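Putative transcriptional regulator (Listeria innocua, PDB 3LWF) probably binds DNA as a transcription factor of the Rrf2 family, with a winged helix-turn-helix domain in each of its two subunits. Local coordinates at residues A[36-41]-A[141-146]; A[30-35]-A[66-71]; A[71-76]-A[99-104]. All coordinates share one frame; numbering follows the deposited sequence.

Overall arrangement
Interactions 2 and 3 lie within the winged helix-turn-helix domain of one subunit, and interaction 1 joins the C-terminal end of its helix 24-38 to helix 139-144. Interaction 2 uses the middle of that same helix 24-38, packing it on helix 58-70. The centres of interactions 1 and 2 are 14 Å apart, and Leu-143 CD2 lies 3.9 Å from Leu-34 CD2 between them. Interaction 3 shares Ala-71 with interaction 2; their centres are only 5 Å apart, and Leu-68 O and Ile-73 N, 2.9 Å apart, probably form a hydrogen bond. Interactions 1 and 3 are about 17 Å apart, centre to centre, yet Leu-36 CD1 meets Val-74 CG1 at 3.6 Å. Sulfates, probably from the crystallisation liquor, lie at interactions 2 and 3.

Interaction 1. Residues A[36-41]-A[141-146]; sequences LAKRIG and DLLKHS
Leu-143 of helix 139-144 reaches across to Ala-37 and Lys-38 in the last turn of helix 24-38, the first long helix of the winged-helix domain of this Rrf2-family protein. The packing is apolar, and the two methyls of the leucine divide the work. CD1 rests 3.7 Å from Ala-37 CB, whereas CD2 touches the aliphatic part of Lys-38, lying 3.8 Å from both its CG and its CE. Leu-143 has CG anti to its carbonyl carbon (chi1 -68°), which carries the fork outward from its helix toward these two neighbours. The exposed lysine's chain, extended beyond CG, crosses the leucine obliquely. The buried Ala-37 also packs on Leu-86 of the wing, and Leu-143 on Leu-34 one turn back along helix 24-38. Near helix 139-144 the second subunit comes close, its Glu-121 packing on Leu-142 and its Ala-117 on His-145.

Polar groups belong to the borders of the contact. Lys-38 NZ runs past the leucine to a salt bridge with Glu-35 OE2, while the other oxygen of that carboxylate pairs with Arg-39 NE.

Both helices finish here. Arg-39 leaves helical geometry with its N bonded to Leu-36 O at 3.2 Å; His-145, at a positive phi of 34°, still bonds its N to Asp-141 O at 3.1 Å.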
# COMPACT_ATOMS: atom_id res chain seq x y z
N LEU A 36 2.48 24.51 9.77
CA LEU A 36 3.70 25.10 10.33
C LEU A 36 4.73 25.34 9.23
O LEU A 36 5.42 26.36 9.25
CB LEU A 36 4.27 24.27 11.49
CG LEU A 36 3.37 24.09 12.71
CD1 LEU A 36 4.05 23.19 13.72
CD2 LEU A 36 2.99 25.42 13.38
N ALA A 37 4.79 24.45 8.24
CA ALA A 37 5.72 24.60 7.11
C ALA A 37 5.36 25.80 6.22
O ALA A 37 6.22 26.56 5.83
CB ALA A 37 5.81 23.32 6.29
N LYS A 38 4.08 25.98 5.96
CA LYS A 38 3.62 27.16 5.25
C LYS A 38 3.95 28.45 5.99
O LYS A 38 4.11 29.49 5.36
CB LYS A 38 2.10 27.14 5.06
CG LYS A 38 1.57 26.14 4.10
CD LYS A 38 0.04 26.17 4.05
CE LYS A 38 -0.51 24.89 3.49
NZ LYS A 38 -1.99 24.92 3.43
N ARG A 39 3.98 28.43 7.32
CA ARG A 39 3.99 29.68 8.05
C ARG A 39 5.34 29.95 8.69
O ARG A 39 5.44 30.76 9.63
CB ARG A 39 2.88 29.66 9.11
CG ARG A 39 1.50 29.78 8.51
CD ARG A 39 0.39 29.12 9.34
NE ARG A 39 -0.72 28.75 8.47
CZ ARG A 39 -1.54 29.65 7.93
NH1 ARG A 39 -1.41 30.95 8.21
NH2 ARG A 39 -2.50 29.27 7.12
N ILE A 40 6.37 29.27 8.20
CA ILE A 40 7.72 29.53 8.69
C ILE A 40 8.02 31.02 8.57
O ILE A 40 7.74 31.66 7.55
CB ILE A 40 8.79 28.77 7.87
CG1 ILE A 40 8.86 27.31 8.29
CG2 ILE A 40 10.16 29.46 8.07
CD1 ILE A 40 9.77 26.44 7.40
N GLY A 41 8.58 31.62 9.60
CA GLY A 41 8.86 33.06 9.50
C GLY A 41 7.74 33.93 10.04
O GLY A 41 7.93 35.13 10.22
N ASP A 141 7.87 18.67 -0.86
CA ASP A 141 7.25 17.91 -1.95
C ASP A 141 5.73 17.98 -1.85
O ASP A 141 5.03 18.15 -2.85
CB ASP A 141 7.68 16.43 -1.89
CG ASP A 141 9.12 16.23 -2.20
OD1 ASP A 141 9.70 17.09 -2.86
OD2 ASP A 141 9.71 15.22 -1.75
N LEU A 142 5.21 17.83 -0.63
CA LEU A 142 3.77 17.77 -0.47
C LEU A 142 3.15 19.14 -0.72
O LEU A 142 2.18 19.26 -1.44
CB LEU A 142 3.40 17.27 0.90
CG LEU A 142 3.76 15.82 1.23
CD1 LEU A 142 3.15 15.46 2.59
CD2 LEU A 142 3.29 14.84 0.11
N LEU A 143 3.73 20.18 -0.15
CA LEU A 143 3.24 21.55 -0.37
C LEU A 143 3.22 21.96 -1.86
O LEU A 143 2.36 22.73 -2.26
CB LEU A 143 4.08 22.54 0.46
CG LEU A 143 3.96 22.46 1.98
CD1 LEU A 143 5.03 23.29 2.64
CD2 LEU A 143 2.57 22.92 2.40
N LYS A 144 4.16 21.48 -2.67
CA LYS A 144 4.11 21.72 -4.14
C LYS A 144 3.00 20.92 -4.84
O LYS A 144 2.42 21.36 -5.83
CB LYS A 144 5.42 21.32 -4.80
CG LYS A 144 6.62 22.10 -4.37
CD LYS A 144 7.88 21.57 -5.05
CE LYS A 144 9.15 22.17 -4.47
NZ LYS A 144 10.35 21.47 -5.02
N HIS A 145 2.74 19.72 -4.32
CA HIS A 145 1.76 18.77 -4.86
C HIS A 145 1.63 18.78 -6.38
O HIS A 145 0.56 19.04 -6.93
CB HIS A 145 0.40 18.91 -4.19
CG HIS A 145 -0.19 20.28 -4.25
ND1 HIS A 145 -0.77 20.81 -5.39
CD2 HIS A 145 -0.33 21.22 -3.28
CE1 HIS A 145 -1.23 22.02 -5.12
NE2 HIS A 145 -0.97 22.30 -3.86
N SER A 146 2.70 18.44 -7.06
CA SER A 146 2.71 18.57 -8.50
C SER A 146 2.41 17.28 -9.28
O SER A 146 2.39 17.34 -10.48
CB SER A 146 4.04 19.19 -8.97
OG SER A 146 5.11 18.31 -8.75

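Interaction 2. Residues A[30-35]-A[66-71]; sequences LTITLE and GPLRNA. With SO4 (sulfate ion), chain L.
Sulfate O4 accepts a hydrogen bond of 2.7 Å from Asn-70 ND2 on the outer surface of helix 58-70, the same helix whose Leu-68 packs inward on Thr-33 and Ile-32. Arg-69 NH2 stands 3.1 Å from that O4 and makes a weak bond to O3, which lies at the guanidinium edge and in its plane. The same NH2 also donates to Asn-70 OD1 at 3.3 Å, meeting the amide oxygen from above its carbonyl plane, 40° out of it. Arginine and asparagine thus brace each other while both face the anion, which probably comes from the crystallisation liquor. Arg-69 gets there because its chain bends at chi3 (57°).

The contact with helix 24-38 is wholly apolar. Leu-68 CD1 rests against two methyls of that helix, Thr-33 CG2 at 3.9 Å and, more loosely, Ile-32 CG2 at 4.4 Å. Thr-33 keeps its hydroxyl for its own helix, bonding OG1 to Gly-29 O, and with chi1 at 59° presents CG2 to the leucine. Leu-102 covers Leu-68 from helix 95-102, and Leu-139 packs on Thr-33 from helix 139-144.

By its place in the winged helix-turn-helix fold, helix 58-70 is probably the recognition helix. Its buried face is held by methyl packing alone in this contact, whereas its outer, polar side is able to take up an anion.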
# COMPACT_ATOMS: atom_id res chain seq x y z
N LEU A 30 0.00 15.49 9.88
CA LEU A 30 0.42 16.08 8.65
C LEU A 30 -0.20 17.46 8.50
O LEU A 30 0.50 18.37 8.07
CB LEU A 30 0.07 15.25 7.42
CG LEU A 30 1.15 14.32 6.87
CD1 LEU A 30 0.62 13.63 5.58
CD2 LEU A 30 2.52 15.03 6.61
N THR A 31 -1.49 17.60 8.80
CA THR A 31 -2.11 18.91 8.68
C THR A 31 -1.32 19.92 9.55
O THR A 31 -1.03 21.01 9.11
CB THR A 31 -3.60 18.89 9.02
OG1 THR A 31 -4.31 18.17 8.01
CG2 THR A 31 -4.19 20.31 9.10
N ILE A 32 -0.95 19.54 10.75
CA ILE A 32 -0.28 20.46 11.66
C ILE A 32 1.09 20.89 11.08
O ILE A 32 1.38 22.09 10.95
CB ILE A 32 -0.04 19.83 13.04
CG1 ILE A 32 -1.34 19.72 13.86
CG2 ILE A 32 0.98 20.66 13.82
CD1 ILE A 32 -1.19 18.76 15.07
N THR A 33 1.90 19.90 10.72
CA THR A 33 3.24 20.17 10.25
C THR A 33 3.27 20.88 8.93
O THR A 33 4.15 21.72 8.71
CB THR A 33 4.12 18.93 10.22
OG1 THR A 33 3.53 17.96 9.36
CG2 THR A 33 4.24 18.34 11.61
N LEU A 34 2.33 20.57 8.05
CA LEU A 34 2.20 21.34 6.82
C LEU A 34 1.84 22.79 7.06
O LEU A 34 2.29 23.69 6.32
CB LEU A 34 1.18 20.71 5.86
CG LEU A 34 1.56 19.37 5.23
CD1 LEU A 34 0.28 18.74 4.58
CD2 LEU A 34 2.77 19.45 4.25
N GLU A 35 0.92 23.03 7.99
CA GLU A 35 0.55 24.44 8.29
C GLU A 35 1.73 25.19 8.92
O GLU A 35 1.96 26.36 8.62
CB GLU A 35 -0.64 24.50 9.23
CG GLU A 35 -1.91 24.11 8.57
CD GLU A 35 -2.21 25.00 7.39
OE1 GLU A 35 -2.21 26.23 7.60
OE2 GLU A 35 -2.38 24.47 6.27
N GLY A 66 2.38 16.51 21.11
CA GLY A 66 3.37 16.00 22.08
C GLY A 66 4.40 15.10 21.43
O GLY A 66 5.60 15.36 21.49
N PRO A 67 3.94 14.03 20.77
CA PRO A 67 4.90 13.15 20.11
C PRO A 67 5.73 13.89 19.05
O PRO A 67 6.91 13.60 18.92
CB PRO A 67 4.02 12.09 19.48
CG PRO A 67 2.82 12.03 20.38
CD PRO A 67 2.59 13.44 20.83
N LEU A 68 5.12 14.85 18.32
CA LEU A 68 5.86 15.64 17.34
C LEU A 68 6.95 16.48 18.01
O LEU A 68 8.09 16.58 17.52
CB LEU A 68 4.91 16.58 16.54
CG LEU A 68 3.90 15.86 15.63
CD1 LEU A 68 2.93 16.85 14.91
CD2 LEU A 68 4.66 15.01 14.62
N ARG A 69 6.61 17.06 19.15
CA ARG A 69 7.54 17.89 19.89
C ARG A 69 8.66 17.02 20.46
O ARG A 69 9.85 17.32 20.31
CB ARG A 69 6.79 18.65 21.00
CG ARG A 69 7.59 19.75 21.69
CD ARG A 69 6.96 20.17 23.03
NE ARG A 69 6.83 18.99 23.87
CZ ARG A 69 5.70 18.54 24.40
NH1 ARG A 69 4.56 19.21 24.24
NH2 ARG A 69 5.71 17.41 25.11
N ASN A 70 8.29 15.92 21.07
CA ASN A 70 9.30 15.04 21.66
C ASN A 70 10.24 14.46 20.60
O ASN A 70 11.35 14.15 20.91
CB ASN A 70 8.62 13.90 22.44
CG ASN A 70 7.93 14.40 23.74
OD1 ASN A 70 8.18 15.50 24.20
ND2 ASN A 70 7.09 13.57 24.32
N ALA A 71 9.79 14.31 19.35
CA ALA A 71 10.64 13.76 18.29
C ALA A 71 11.47 14.86 17.60
O ALA A 71 12.17 14.54 16.68
CB ALA A 71 9.79 13.00 17.25
S SO4 L . 3.61 14.32 26.02
O1 SO4 L . 3.39 13.48 27.20
O2 SO4 L . 3.03 13.71 24.80
O3 SO4 L . 3.07 15.67 26.20
O4 SO4 L . 5.07 14.46 25.92

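Interaction 3. Residues A[71-76]-A[99-104]; sequences AGIVKS and IRTLEG. With SO4 (sulfate ion), chain F; SO4 (sulfate ion), chain G; SO4 (sulfate ion), chain J.
Thr-101, in the last turn of helix 95-102, fits against Ala-71 and Ile-73, which flank the turn leading from helix 58-70 into the wing. This is the close-packed part. Ile-73 CD1 lies 3.6 Å from Thr-101 OG1, and Ala-71 CB sits 4.1 Å from Thr-101 CG2. With chi1 at -60°, CG2 is anti to the threonine N and OG1 turns back to bond Asp-97 O in its own helix, so its polar need is met there and it meets Ile-73 through a non-bonded contact. Gly-72, with a positive phi of 85°, closes helix 58-70 in a Schellman motif and lets the chain swing round to Ile-73.

Away from this small core the segments diverge, and their outer ends hold separate sulfates, probably from the crystallisation liquor. Ser-76 OG bonds one at O2 (2.6 Å), and Gly-104 N donates to O4 of another at 3.1 Å; Lys-75 NZ faces a third.

Ile-73 also packs on Thr-33 of helix 24-38, Thr-101 on Pro-67 of helix 58-70, and Val-74 on Leu-68, while Lys-75 pairs through its backbone with Val-85, joining the two strands of the wing.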
# COMPACT_ATOMS: atom_id res chain seq x y z
N ALA A 71 9.79 14.31 19.35
CA ALA A 71 10.64 13.76 18.29
C ALA A 71 11.47 14.86 17.60
O ALA A 71 12.17 14.54 16.68
CB ALA A 71 9.79 13.00 17.25
N GLY A 72 11.30 16.12 18.00
CA GLY A 72 12.05 17.25 17.46
C GLY A 72 11.49 17.87 16.19
O GLY A 72 12.15 18.70 15.56
N ILE A 73 10.29 17.47 15.80
CA ILE A 73 9.72 17.90 14.53
C ILE A 73 9.14 19.32 14.68
O ILE A 73 9.17 20.12 13.71
CB ILE A 73 8.67 16.88 14.03
CG1 ILE A 73 9.38 15.56 13.68
CG2 ILE A 73 7.90 17.39 12.80
CD1 ILE A 73 8.45 14.30 13.55
N VAL A 74 8.62 19.61 15.87
CA VAL A 74 8.09 20.93 16.16
C VAL A 74 8.74 21.40 17.44
O VAL A 74 9.33 20.60 18.17
CB VAL A 74 6.59 20.92 16.31
CG1 VAL A 74 5.97 20.40 15.04
CG2 VAL A 74 6.13 20.16 17.62
N LYS A 75 8.71 22.71 17.68
CA LYS A 75 9.09 23.26 18.98
C LYS A 75 7.99 24.13 19.53
O LYS A 75 7.28 24.82 18.74
CB LYS A 75 10.34 24.11 18.85
CG LYS A 75 11.61 23.30 18.89
CD LYS A 75 12.63 23.92 19.77
CE LYS A 75 13.88 23.05 19.87
NZ LYS A 75 14.94 23.61 19.04
N SER A 76 7.84 24.10 20.86
CA SER A 76 6.85 24.94 21.54
C SER A 76 7.53 26.19 22.07
O SER A 76 8.72 26.16 22.41
CB SER A 76 6.18 24.20 22.69
OG SER A 76 7.12 23.81 23.66
N ILE A 99 4.34 10.58 10.01
CA ILE A 99 3.39 9.50 10.06
C ILE A 99 3.85 8.44 11.06
O ILE A 99 3.07 8.01 11.89
CB ILE A 99 3.21 8.83 8.65
CG1 ILE A 99 2.55 9.77 7.62
CG2 ILE A 99 2.44 7.49 8.73
CD1 ILE A 99 1.18 10.25 7.96
N ARG A 100 5.10 8.02 11.01
CA ARG A 100 5.53 6.97 11.95
C ARG A 100 5.64 7.48 13.38
O ARG A 100 5.61 6.68 14.32
CB ARG A 100 6.84 6.33 11.51
CG ARG A 100 6.76 5.63 10.16
CD ARG A 100 7.82 4.55 10.06
NE ARG A 100 7.99 4.04 8.70
CZ ARG A 100 8.70 4.65 7.76
NH1 ARG A 100 9.27 5.83 8.00
NH2 ARG A 100 8.81 4.11 6.55
N THR A 101 5.76 8.80 13.57
CA THR A 101 5.73 9.36 14.93
C THR A 101 4.33 9.24 15.53
O THR A 101 4.18 8.97 16.72
CB THR A 101 6.21 10.84 14.97
OG1 THR A 101 7.56 10.92 14.48
CG2 THR A 101 6.14 11.43 16.36
N LEU A 102 3.31 9.41 14.71
CA LEU A 102 1.93 9.53 15.20
C LEU A 102 1.08 8.25 15.07
O LEU A 102 0.14 8.06 15.85
CB LEU A 102 1.23 10.73 14.52
CG LEU A 102 1.76 12.09 15.05
CD1 LEU A 102 1.19 13.27 14.29
CD2 LEU A 102 1.46 12.24 16.56
N GLU A 103 1.39 7.39 14.09
CA GLU A 103 0.67 6.15 13.89
C GLU A 103 1.36 5.03 14.56
O GLU A 103 2.57 4.99 14.66
CB GLU A 103 0.56 5.80 12.42
CG GLU A 103 -0.26 6.84 11.65
CD GLU A 103 -1.76 6.67 11.88
OE1 GLU A 103 -2.26 5.55 11.75
OE2 GLU A 103 -2.45 7.64 12.19
N GLY A 104 0.60 4.05 14.98
CA GLY A 104 1.20 2.77 15.24
C GLY A 104 1.77 2.15 13.95
O GLY A 104 1.65 2.72 12.85
S SO4 F . -3.15 2.79 15.31
O1 SO4 F . -3.42 1.86 14.21
O2 SO4 F . -4.42 3.13 15.95
O3 SO4 F . -2.25 2.06 16.19
O4 SO4 F . -2.53 4.00 14.74
S SO4 G . 17.62 21.65 18.69
O1 SO4 G . 18.54 22.60 19.34
O2 SO4 G . 18.33 20.82 17.74
O3 SO4 G . 17.03 20.76 19.68
O4 SO4 G . 16.61 22.37 17.93
S SO4 J . 6.74 22.15 26.53
O1 SO4 J . 8.05 21.56 26.25
O2 SO4 J . 5.96 22.16 25.29
O3 SO4 J . 6.01 21.40 27.55
O4 SO4 J . 6.92 23.51 27.04